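Enoyl-CoA hydratase/carnithine racemase (Thermus thermophilus JL-18, PDB 6SL9) probably isomerises an unsaturated coenzyme A thioester to oxepin-CoA in phenylacetic acid breakdown, as a PaaG-type member of the crotonase family. Local coordinates at residues T29-Y37 / R83-L91. Numbering follows the deposited sequence.
Sequences TGELLDALY and RYNRVVEAL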
loop_
_atom_site.group_PDB
_atom_site.type_symbol
_atom_site.label_atom_id
_atom_site.label_comp_id
_atom_site.label_asym_id
_atom_site.label_seq_id
_atom_site.Cartn_x
_atom_site.Cartn_y
_atom_site.Cartn_z
ATOM N N THR A 29 -20.746 21.776 -5.334
ATOM C CA THR A 29 -21.180 22.789 -4.358
ATOM C C THR A 29 -21.787 22.085 -3.158
ATOM O O THR A 29 -22.167 20.909 -3.239
ATOM C CB THR A 29 -22.206 23.748 -4.943
ATOM O OG1 THR A 29 -23.369 22.984 -5.278
ATOM C CG2 THR A 29 -21.629 24.547 -6.060
ATOM N N GLY A 30 -21.952 22.844 -2.085
ATOM C CA GLY A 30 -22.626 22.288 -0.895
ATOM C C GLY A 30 -24.013 21.827 -1.248
ATOM O O GLY A 30 -24.465 20.814 -0.742
ATOM N N GLU A 31 -24.729 22.584 -2.075
ATOM C CA GLU A 31 -26.076 22.161 -2.491
ATOM C C GLU A 31 -26.034 20.790 -3.191
ATOM O O GLU A 31 -26.857 19.907 -2.911
ATOM C CB GLU A 31 -26.665 23.225 -3.382
ATOM C CG GLU A 31 -28.035 22.832 -3.884
ATOM C CD GLU A 31 -28.699 23.772 -4.892
ATOM O OE1 GLU A 31 -28.036 24.782 -5.317
ATOM O OE2 GLU A 31 -29.863 23.493 -5.221
ATOM N N LEU A 32 -25.126 20.644 -4.125
ATOM C CA LEU A 32 -24.943 19.364 -4.826
ATOM C C LEU A 32 -24.617 18.249 -3.849
ATOM O O LEU A 32 -25.185 17.152 -3.943
ATOM C CB LEU A 32 -23.969 19.486 -5.995
ATOM C CG LEU A 32 -23.735 18.214 -6.797
ATOM C CD1 LEU A 32 -23.278 18.595 -8.210
ATOM C CD2 LEU A 32 -22.686 17.327 -6.181
ATOM N N LEU A 33 -23.732 18.522 -2.919
ATOM C CA LEU A 33 -23.320 17.498 -1.933
ATOM C C LEU A 33 -24.474 17.122 -1.034
ATOM O O LEU A 33 -24.639 15.906 -0.740
ATOM C CB LEU A 33 -22.123 18.017 -1.164
ATOM C CG LEU A 33 -20.835 18.116 -1.975
ATOM C CD1 LEU A 33 -19.732 18.816 -1.193
ATOM C CD2 LEU A 33 -20.361 16.737 -2.411
ATOM N N ASP A 34 -25.321 18.101 -0.620
ATOM C CA ASP A 34 -26.504 17.717 0.165
ATOM C C ASP A 34 -27.397 16.775 -0.670
ATOM O O ASP A 34 -27.955 15.840 -0.120
ATOM C CB ASP A 34 -27.263 18.950 0.600
ATOM C CG ASP A 34 -26.592 19.718 1.738
ATOM O OD1 ASP A 34 -25.713 19.175 2.406
ATOM O OD2 ASP A 34 -27.082 20.837 2.016
ATOM N N ALA A 35 -27.578 17.067 -1.961
ATOM C CA ALA A 35 -28.434 16.248 -2.832
ATOM C C ALA A 35 -27.792 14.869 -3.028
ATOM O O ALA A 35 -28.508 13.857 -3.075
ATOM C CB ALA A 35 -28.724 16.971 -4.114
ATOM N N LEU A 36 -26.472 14.785 -3.137
ATOM C CA LEU A 36 -25.797 13.499 -3.289
ATOM C C LEU A 36 -25.963 12.657 -2.023
ATOM O O LEU A 36 -26.318 11.470 -2.107
ATOM C CB LEU A 36 -24.334 13.730 -3.618
ATOM C CG LEU A 36 -23.483 12.459 -3.774
ATOM C CD1 LEU A 36 -24.051 11.531 -4.844
ATOM C CD2 LEU A 36 -22.020 12.802 -4.103
ATOM N N TYR A 37 -25.751 13.258 -0.871
ATOM C CA TYR A 37 -25.969 12.610 0.425
ATOM C C TYR A 37 -27.392 12.034 0.453
ATOM O O TYR A 37 -27.608 10.883 0.819
ATOM C CB TYR A 37 -25.720 13.592 1.563
ATOM C CG TYR A 37 -25.885 13.011 2.941
ATOM C CD1 TYR A 37 -27.124 12.991 3.525
ATOM C CD2 TYR A 37 -24.812 12.548 3.646
ATOM C CE1 TYR A 37 -27.299 12.495 4.814
ATOM C CE2 TYR A 37 -24.952 12.027 4.911
ATOM C CZ TYR A 37 -26.208 12.007 5.505
ATOM O OH TYR A 37 -26.376 11.558 6.794
ATOM N N ARG A 83 -18.324 20.454 7.580
ATOM C CA ARG A 83 -19.767 20.331 7.259
ATOM C C ARG A 83 -19.993 19.251 6.210
ATOM O O ARG A 83 -20.937 18.468 6.386
ATOM C CB ARG A 83 -20.295 21.683 6.818
ATOM C CG ARG A 83 -21.714 21.638 6.316
ATOM C CD ARG A 83 -22.721 21.056 7.278
ATOM N NE ARG A 83 -24.030 20.964 6.627
ATOM C CZ ARG A 83 -24.387 20.028 5.733
ATOM N NH1 ARG A 83 -23.625 18.986 5.447
ATOM N NH2 ARG A 83 -25.576 20.100 5.211
ATOM N N TYR A 84 -19.246 19.257 5.116
ATOM C CA TYR A 84 -19.562 18.381 3.962
ATOM C C TYR A 84 -18.806 17.045 3.992
ATOM O O TYR A 84 -19.172 16.163 3.207
ATOM C CB TYR A 84 -19.422 19.114 2.645
ATOM C CG TYR A 84 -20.443 20.224 2.562
ATOM C CD1 TYR A 84 -21.773 19.935 2.361
ATOM C CD2 TYR A 84 -20.112 21.559 2.769
ATOM C CE1 TYR A 84 -22.729 20.941 2.375
ATOM C CE2 TYR A 84 -21.058 22.562 2.712
ATOM C CZ TYR A 84 -22.381 22.254 2.562
ATOM O OH TYR A 84 -23.280 23.272 2.546
ATOM N N ASN A 85 -17.958 16.801 5.003
ATOM C CA ASN A 85 -17.211 15.515 5.059
ATOM C C ASN A 85 -18.183 14.368 5.296
ATOM O O ASN A 85 -17.855 13.246 4.951
ATOM C CB ASN A 85 -16.052 15.551 6.074
ATOM C CG ASN A 85 -14.766 16.153 5.565
ATOM O OD1 ASN A 85 -14.525 16.199 4.365
ATOM N ND2 ASN A 85 -13.886 16.566 6.477
ATOM N N ARG A 86 -19.370 14.647 5.813
ATOM C CA ARG A 86 -20.363 13.574 5.997
ATOM C C ARG A 86 -20.679 12.881 4.655
ATOM O O ARG A 86 -21.139 11.730 4.652
ATOM C CB ARG A 86 -21.588 14.055 6.753
ATOM C CG ARG A 86 -22.367 15.066 5.947
ATOM C CD ARG A 86 -23.489 15.673 6.790
ATOM N NE ARG A 86 -23.142 16.574 7.914
ATOM C CZ ARG A 86 -24.073 17.355 8.509
ATOM N NH1 ARG A 86 -25.331 17.179 8.174
ATOM N NH2 ARG A 86 -23.777 18.206 9.460
ATOM N N VAL A 87 -20.582 13.582 3.552
ATOM C CA VAL A 87 -20.879 12.935 2.258
ATOM C C VAL A 87 -19.834 11.872 1.917
ATOM O O VAL A 87 -20.162 10.800 1.394
ATOM C CB VAL A 87 -21.040 14.000 1.183
ATOM C CG1 VAL A 87 -21.583 13.361 -0.079
ATOM C CG2 VAL A 87 -22.006 15.075 1.666
ATOM N N VAL A 88 -18.573 12.173 2.173
ATOM C CA VAL A 88 -17.511 11.154 1.999
ATOM C C VAL A 88 -17.692 10.027 2.988
ATOM O O VAL A 88 -17.486 8.851 2.646
ATOM C CB VAL A 88 -16.135 11.804 2.069
ATOM C CG1 VAL A 88 -15.048 10.759 1.982
ATOM C CG2 VAL A 88 -15.969 12.836 0.951
ATOM N N GLU A 89 -18.061 10.350 4.227
ATOM C CA GLU A 89 -18.366 9.280 5.182
ATOM C C GLU A 89 -19.459 8.370 4.619
ATOM O O GLU A 89 -19.345 7.135 4.708
ATOM C CB GLU A 89 -18.835 9.876 6.511
ATOM C CG GLU A 89 -17.711 10.488 7.326
ATOM C CD GLU A 89 -16.880 9.521 8.126
ATOM O OE1 GLU A 89 -15.960 10.006 8.833
ATOM O OE2 GLU A 89 -17.127 8.294 8.048
ATOM N N ALA A 90 -20.505 8.957 4.055
ATOM C CA ALA A 90 -21.634 8.190 3.498
ATOM C C ALA A 90 -21.132 7.290 2.375
ATOM O O ALA A 90 -21.522 6.116 2.365
ATOM C CB ALA A 90 -22.757 9.095 3.003
ATOM N N LEU A 91 -20.334 7.815 1.458
ATOM C CA LEU A 91 -19.805 6.963 0.387
ATOM C C LEU A 91 -18.986 5.852 1.016
ATOM O O LEU A 91 -19.091 4.695 0.575
ATOM C CB LEU A 91 -18.916 7.798 -0.512
ATOM C CG LEU A 91 -19.680 8.724 -1.458
ATOM C CD1 LEU A 91 -18.769 9.835 -2.017
ATOM C CD2 LEU A 91 -20.275 7.914 -2.628
HETATM O O HOH W 1 -25.880 22.792 3.059
#
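Tyr84 lays one face of its ring on the first turn of helix 30-45, where Gly30 CA sits 3.8 Å from the ring centroid in a CH-pi contact. The opposite face carries the aliphatic CG of Arg83, and Asp34 OD1 lies in plane at the ring edge, 3.5 Å from Tyr84 CE1. With CG anti to its carbonyl carbon (chi1 -65°), the tyrosine reaches back along the neighbouring helix, and Leu33 CD1 packs on its CB at 3.9 Å. Arg83, bent at chi2, folds over this ring so that NH2 meets the syn side of Asp34 OD1 at 3.0 Å. The near-parallel carboxylate and guanidinium planes, 19° apart, are offset, which tilts OD1 from the guanidinium plane and bends this salt-bridge hydrogen bond. One water joins Asp34 OD2 to Tyr84 OH, tying carboxylate and phenol together a second time. A leucine in place of Tyr84 would probably lose the CH-pi contact with Gly30 and leave this water without its phenol partner. Farther along, Val87 fits between the helices: CG2 approaches Leu33 O and lies 4.0 Å from Tyr37 CB, while CG1 touches Leu36 CD2. The Tyr37 ring reaches across the flank of helix 77-93, with Arg86 O in plane at its edge and Ala90 CB 4.1 Å from CD2. Leu36 also packs on Ile6 of strand 6-11, and Glu89 bonds Thr221 of the second subunit. The segments, crossing at 34° with axes 9.4 Å apart, form a helix-helix interface within the crotonase fold, joining the helices that precede strands 51-56 and 98-102 of its main sheet.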